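Long-range contact in effector EagT6 (Pseudomonas aeruginosa, PDB 1TU1), which plays an essential role in delivering the toxin Tse6 to target cells, specifically in loading it onto VgrG1a: residues K66-D78 / A85-G97. Numbering follows the deposited sequence.
Sequences KQLPGFKLHKRWD and AAVLLDYQWQREG
A classic beta bulge shifts the register by one in the antiparallel hairpin of strands 72-81 and 84-95: H74 and K75 both face D90, whose carbonyl O accepts from H74 N at 2.8 Å and, over a longer distance, from K75 N at 3.2 Å. K75 N comes in on a lone pair in the carbonyl plane, while the H74 bond is bent to 134° at the hydrogen. On the D90 side of the sheet, W77 and L88 run side by side. L88 CD2 sits over one face of the indole, 3.9 Å from the centroid of the W77 five-membered ring, and K75 NZ lies over the opposite face, offset toward the rim. W77 NE1 reaches D90 OD2 at 3.3 Å, a long bond met from above the carboxylate plane. R103 on strand 98-107 forms a salt bridge with D90 OD1, so the buried carboxylate has partners at both oxygens. On the other face, R76, its CG anti to the backbone N (chi1 166°) and its chain extended to NE, runs past L89 and V87, with V87 CG1 over one face of its guanidinium; NE and NH2 then grip D78 OD1 side-on. Where the chain leaves helix 53-67, a type II turn from L68 to F71 leads into the strand. There L68 CD2 stands over the six-membered ring of W93, 3.8 Å from its centroid, and P69 O takes Q94 N at 2.8 Å. F71 CE1 meets Y91 CD1 at 3.3 Å, the rings inclined at 51°. F71 also packs on L61 and A64 of helix 53-67, while strand 98-107 pairs along the other edge of strand 84-95.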
loop_
_atom_site.group_PDB
_atom_site.type_symbol
_atom_site.label_atom_id
_atom_site.label_comp_id
_atom_site.label_asym_id
_atom_site.label_seq_id
_atom_site.Cartn_x
_atom_site.Cartn_y
_atom_site.Cartn_z
ATOM N N LYS A 66 -19.641 16.432 -5.187
ATOM C CA LYS A 66 -20.903 15.801 -4.785
ATOM C C LYS A 66 -20.801 15.011 -3.465
ATOM O O LYS A 66 -21.802 14.840 -2.766
ATOM C CB LYS A 66 -21.454 14.883 -5.886
ATOM C CG LYS A 66 -21.638 15.483 -7.315
ATOM C CD LYS A 66 -21.712 17.028 -7.425
ATOM C CE LYS A 66 -21.095 17.501 -8.740
ATOM N NZ LYS A 66 -21.165 18.973 -8.949
ATOM N N GLN A 67 -19.609 14.537 -3.118
ATOM C CA GLN A 67 -19.454 13.590 -2.012
ATOM C C GLN A 67 -18.708 14.138 -0.798
ATOM O O GLN A 67 -18.798 13.539 0.264
ATOM C CB GLN A 67 -18.771 12.295 -2.486
ATOM C CG GLN A 67 -19.679 11.407 -3.341
ATOM C CD GLN A 67 -18.949 10.235 -3.999
ATOM O OE1 GLN A 67 -19.294 9.070 -3.774
ATOM N NE2 GLN A 67 -17.961 10.542 -4.825
ATOM N N LEU A 68 -17.969 15.235 -0.948
ATOM C CA LEU A 68 -17.159 15.776 0.143
ATOM C C LEU A 68 -17.774 17.067 0.692
ATOM O O LEU A 68 -17.711 18.114 0.041
ATOM C CB LEU A 68 -15.717 16.042 -0.304
ATOM C CG LEU A 68 -14.911 14.870 -0.887
ATOM C CD1 LEU A 68 -13.562 15.358 -1.337
ATOM C CD2 LEU A 68 -14.752 13.753 0.127
ATOM N N PRO A 69 -18.357 17.002 1.892
ATOM C CA PRO A 69 -18.912 18.198 2.535
ATOM C C PRO A 69 -17.908 19.330 2.558
ATOM O O PRO A 69 -16.740 19.103 2.854
ATOM C CB PRO A 69 -19.220 17.724 3.963
ATOM C CG PRO A 69 -19.485 16.278 3.832
ATOM C CD PRO A 69 -18.546 15.798 2.728
ATOM N N GLY A 70 -18.357 20.531 2.211
ATOM C CA GLY A 70 -17.519 21.718 2.272
ATOM C C GLY A 70 -16.469 21.792 1.178
ATOM O O GLY A 70 -15.557 22.605 1.261
ATOM N N PHE A 71 -16.596 20.960 0.146
ATOM C CA PHE A 71 -15.587 20.922 -0.913
ATOM C C PHE A 71 -15.415 22.308 -1.544
ATOM O O PHE A 71 -16.402 22.979 -1.840
ATOM C CB PHE A 71 -15.946 19.905 -1.997
ATOM C CG PHE A 71 -15.028 19.952 -3.185
ATOM C CD1 PHE A 71 -13.820 19.269 -3.173
ATOM C CD2 PHE A 71 -15.362 20.689 -4.315
ATOM C CE1 PHE A 71 -12.965 19.315 -4.265
ATOM C CE2 PHE A 71 -14.493 20.735 -5.414
ATOM C CZ PHE A 71 -13.300 20.051 -5.380
ATOM N N LYS A 72 -14.165 22.718 -1.733
ATOM C CA LYS A 72 -13.836 23.963 -2.405
ATOM C C LYS A 72 -12.502 23.859 -3.148
ATOM O O LYS A 72 -11.448 23.633 -2.544
ATOM C CB LYS A 72 -13.790 25.106 -1.396
ATOM C CG LYS A 72 -13.694 26.507 -2.004
ATOM C CD LYS A 72 -13.698 27.561 -0.883
ATOM C CE LYS A 72 -14.121 28.949 -1.365
ATOM N NZ LYS A 72 -14.363 29.876 -0.205
ATOM N N LEU A 73 -12.552 24.042 -4.465
ATOM C CA LEU A 73 -11.351 23.975 -5.296
ATOM C C LEU A 73 -10.580 25.284 -5.237
ATOM O O LEU A 73 -11.093 26.311 -5.655
ATOM C CB LEU A 73 -11.714 23.654 -6.762
ATOM C CG LEU A 73 -10.530 23.637 -7.739
ATOM C CD1 LEU A 73 -9.656 22.398 -7.516
ATOM C CD2 LEU A 73 -10.986 23.709 -9.196
ATOM N N HIS A 74 -9.349 25.248 -4.736
ATOM C CA HIS A 74 -8.478 26.419 -4.793
ATOM C C HIS A 74 -7.918 26.608 -6.196
ATOM O O HIS A 74 -8.067 27.683 -6.778
ATOM C CB HIS A 74 -7.301 26.320 -3.821
ATOM C CG HIS A 74 -7.688 26.413 -2.376
ATOM N ND1 HIS A 74 -8.913 25.993 -1.902
ATOM C CD2 HIS A 74 -6.993 26.842 -1.294
ATOM C CE1 HIS A 74 -8.964 26.176 -0.594
ATOM N NE2 HIS A 74 -7.811 26.688 -0.199
ATOM N N LYS A 75 -7.263 25.570 -6.729
ATOM C CA LYS A 75 -6.570 25.686 -8.008
ATOM C C LYS A 75 -6.349 24.337 -8.713
ATOM O O LYS A 75 -5.988 23.334 -8.076
ATOM C CB LYS A 75 -5.219 26.382 -7.829
ATOM C CG LYS A 75 -4.624 26.846 -9.153
ATOM C CD LYS A 75 -3.397 27.715 -8.985
ATOM C CE LYS A 75 -2.712 27.949 -10.323
ATOM N NZ LYS A 75 -1.348 28.514 -10.167
ATOM N N ARG A 76 -6.534 24.357 -10.035
ATOM C CA ARG A 76 -6.250 23.222 -10.894
ATOM C C ARG A 76 -5.095 23.549 -11.827
ATOM O O ARG A 76 -5.012 24.652 -12.378
ATOM C CB ARG A 76 -7.485 22.840 -11.689
ATOM C CG ARG A 76 -7.185 21.907 -12.837
ATOM C CD ARG A 76 -8.381 21.441 -13.580
ATOM N NE ARG A 76 -7.940 20.663 -14.725
ATOM C CZ ARG A 76 -8.673 19.756 -15.342
ATOM N NH1 ARG A 76 -9.928 19.531 -14.983
ATOM N NH2 ARG A 76 -8.153 19.093 -16.367
ATOM N N TRP A 77 -4.184 22.594 -11.987
ATOM C CA TRP A 77 -3.019 22.761 -12.837
ATOM C C TRP A 77 -2.898 21.541 -13.750
ATOM O O TRP A 77 -2.814 20.408 -13.263
ATOM C CB TRP A 77 -1.721 22.858 -12.043
ATOM C CG TRP A 77 -1.719 23.607 -10.739
ATOM C CD1 TRP A 77 -2.559 23.438 -9.667
ATOM C CD2 TRP A 77 -0.764 24.598 -10.342
ATOM N NE1 TRP A 77 -2.205 24.289 -8.650
ATOM C CE2 TRP A 77 -1.099 25.008 -9.032
ATOM C CE3 TRP A 77 0.342 25.192 -10.970
ATOM C CZ2 TRP A 77 -0.375 25.990 -8.338
ATOM C CZ3 TRP A 77 1.067 26.165 -10.280
ATOM C CH2 TRP A 77 0.699 26.553 -8.970
ATOM N N ASP A 78 -2.871 21.781 -15.057
ATOM C CA ASP A 78 -2.615 20.745 -16.051
ATOM C C ASP A 78 -1.138 20.748 -16.339
ATOM O O ASP A 78 -0.595 21.746 -16.804
ATOM C CB ASP A 78 -3.379 21.010 -17.341
ATOM C CG ASP A 78 -4.858 20.852 -17.176
ATOM O OD1 ASP A 78 -5.287 20.165 -16.234
ATOM O OD2 ASP A 78 -5.688 21.368 -17.953
ATOM N N ALA A 85 0.595 12.793 -18.933
ATOM C CA ALA A 85 -0.409 13.776 -18.574
ATOM C C ALA A 85 -0.747 13.692 -17.072
ATOM O O ALA A 85 -0.958 12.611 -16.517
ATOM C CB ALA A 85 -1.672 13.566 -19.394
ATOM N N ALA A 86 -0.856 14.852 -16.446
ATOM C CA ALA A 86 -1.156 14.920 -15.038
ATOM C C ALA A 86 -1.995 16.150 -14.721
ATOM O O ALA A 86 -1.939 17.145 -15.425
ATOM C CB ALA A 86 0.154 14.945 -14.259
ATOM N N VAL A 87 -2.793 16.055 -13.671
ATOM C CA VAL A 87 -3.527 17.197 -13.145
ATOM C C VAL A 87 -3.273 17.296 -11.634
ATOM O O VAL A 87 -3.447 16.305 -10.911
ATOM C CB VAL A 87 -5.020 17.064 -13.407
ATOM C CG1 VAL A 87 -5.817 18.223 -12.748
ATOM C CG2 VAL A 87 -5.305 17.006 -14.914
ATOM N N LEU A 88 -2.851 18.477 -11.178
ATOM C CA LEU A 88 -2.827 18.832 -9.751
ATOM C C LEU A 88 -4.076 19.609 -9.363
ATOM O O LEU A 88 -4.423 20.640 -10.000
ATOM C CB LEU A 88 -1.564 19.632 -9.406
ATOM C CG LEU A 88 -1.497 20.328 -8.032
ATOM C CD1 LEU A 88 -1.592 19.328 -6.902
ATOM C CD2 LEU A 88 -0.204 21.087 -7.902
ATOM N N LEU A 89 -4.764 19.117 -8.335
ATOM C CA LEU A 89 -5.901 19.789 -7.747
ATOM C C LEU A 89 -5.599 20.137 -6.301
ATOM O O LEU A 89 -5.420 19.223 -5.472
ATOM C CB LEU A 89 -7.122 18.896 -7.739
ATOM C CG LEU A 89 -7.673 18.426 -9.076
ATOM C CD1 LEU A 89 -8.811 17.497 -8.788
ATOM C CD2 LEU A 89 -8.134 19.621 -9.942
ATOM N N ASP A 90 -5.539 21.438 -6.008
ATOM C CA ASP A 90 -5.459 21.943 -4.643
ATOM C C ASP A 90 -6.851 22.243 -4.184
ATOM O O ASP A 90 -7.549 23.065 -4.781
ATOM C CB ASP A 90 -4.618 23.200 -4.574
ATOM C CG ASP A 90 -3.193 22.943 -4.938
ATOM O OD1 ASP A 90 -2.730 21.793 -4.741
ATOM O OD2 ASP A 90 -2.449 23.801 -5.446
ATOM N N TYR A 91 -7.292 21.537 -3.150
ATOM C CA TYR A 91 -8.626 21.740 -2.629
ATOM C C TYR A 91 -8.735 21.485 -1.137
ATOM O O TYR A 91 -7.851 20.880 -0.532
ATOM C CB TYR A 91 -9.640 20.907 -3.384
ATOM C CG TYR A 91 -9.549 19.383 -3.287
ATOM C CD1 TYR A 91 -10.319 18.672 -2.358
ATOM C CD2 TYR A 91 -8.787 18.647 -4.202
ATOM C CE1 TYR A 91 -10.286 17.290 -2.301
ATOM C CE2 TYR A 91 -8.743 17.265 -4.159
ATOM C CZ TYR A 91 -9.489 16.585 -3.215
ATOM O OH TYR A 91 -9.458 15.209 -3.177
ATOM N N GLN A 92 -9.832 21.975 -0.568
ATOM C CA GLN A 92 -10.166 21.724 0.818
ATOM C C GLN A 92 -11.530 21.084 0.891
ATOM O O GLN A 92 -12.353 21.214 -0.042
ATOM C CB GLN A 92 -10.086 23.017 1.655
ATOM C CG GLN A 92 -11.238 24.037 1.482
ATOM C CD GLN A 92 -11.099 25.259 2.433
ATOM O OE1 GLN A 92 -10.178 26.081 2.289
ATOM N NE2 GLN A 92 -12.007 25.360 3.405
ATOM N N TRP A 93 -11.751 20.341 1.969
ATOM C CA TRP A 93 -13.085 19.913 2.343
ATOM C C TRP A 93 -13.192 19.768 3.876
ATOM O O TRP A 93 -12.196 19.896 4.594
ATOM C CB TRP A 93 -13.492 18.620 1.632
ATOM C CG TRP A 93 -12.684 17.413 1.999
ATOM C CD1 TRP A 93 -11.357 17.196 1.722
ATOM C CD2 TRP A 93 -13.138 16.245 2.696
ATOM N NE1 TRP A 93 -10.967 15.966 2.198
ATOM C CE2 TRP A 93 -12.037 15.361 2.801
ATOM C CE3 TRP A 93 -14.357 15.857 3.259
ATOM C CZ2 TRP A 93 -12.123 14.130 3.438
ATOM C CZ3 TRP A 93 -14.439 14.612 3.890
ATOM C CH2 TRP A 93 -13.326 13.771 3.965
ATOM N N GLN A 94 -14.405 19.510 4.348
ATOM C CA GLN A 94 -14.690 19.457 5.776
ATOM C C GLN A 94 -14.934 18.023 6.194
ATOM O O GLN A 94 -15.995 17.455 5.938
ATOM C CB GLN A 94 -15.916 20.316 6.133
ATOM C CG GLN A 94 -16.258 20.337 7.641
ATOM C CD GLN A 94 -17.585 21.043 7.935
ATOM O OE1 GLN A 94 -18.658 20.408 7.927
ATOM N NE2 GLN A 94 -17.516 22.352 8.183
ATOM N N ARG A 95 -13.932 17.460 6.861
ATOM C CA ARG A 95 -13.941 16.081 7.297
ATOM C C ARG A 95 -14.291 16.054 8.779
ATOM O O ARG A 95 -13.568 16.606 9.592
ATOM C CB ARG A 95 -12.547 15.489 7.074
ATOM C CG ARG A 95 -12.427 13.997 7.341
ATOM C CD ARG A 95 -11.022 13.535 7.119
ATOM N NE ARG A 95 -10.701 12.173 7.533
ATOM C CZ ARG A 95 -10.446 11.802 8.786
ATOM N NH1 ARG A 95 -10.558 12.665 9.784
ATOM N NH2 ARG A 95 -10.071 10.556 9.026
ATOM N N GLU A 96 -15.412 15.429 9.108
ATOM C CA GLU A 96 -15.853 15.286 10.484
ATOM C C GLU A 96 -15.850 16.617 11.214
ATOM O O GLU A 96 -15.541 16.663 12.388
ATOM C CB GLU A 96 -14.979 14.256 11.229
ATOM C CG GLU A 96 -15.413 12.827 10.967
ATOM C CD GLU A 96 -14.632 11.792 11.766
ATOM O OE1 GLU A 96 -13.459 12.069 12.188
ATOM O OE2 GLU A 96 -15.208 10.698 11.956
ATOM N N GLY A 97 -16.173 17.697 10.505
ATOM C CA GLY A 97 -16.337 19.018 11.094
ATOM C C GLY A 97 -15.142 19.951 11.005
ATOM O O GLY A 97 -15.216 21.094 11.462
HETATM O O HOH W 1 -14.134 23.430 3.412
#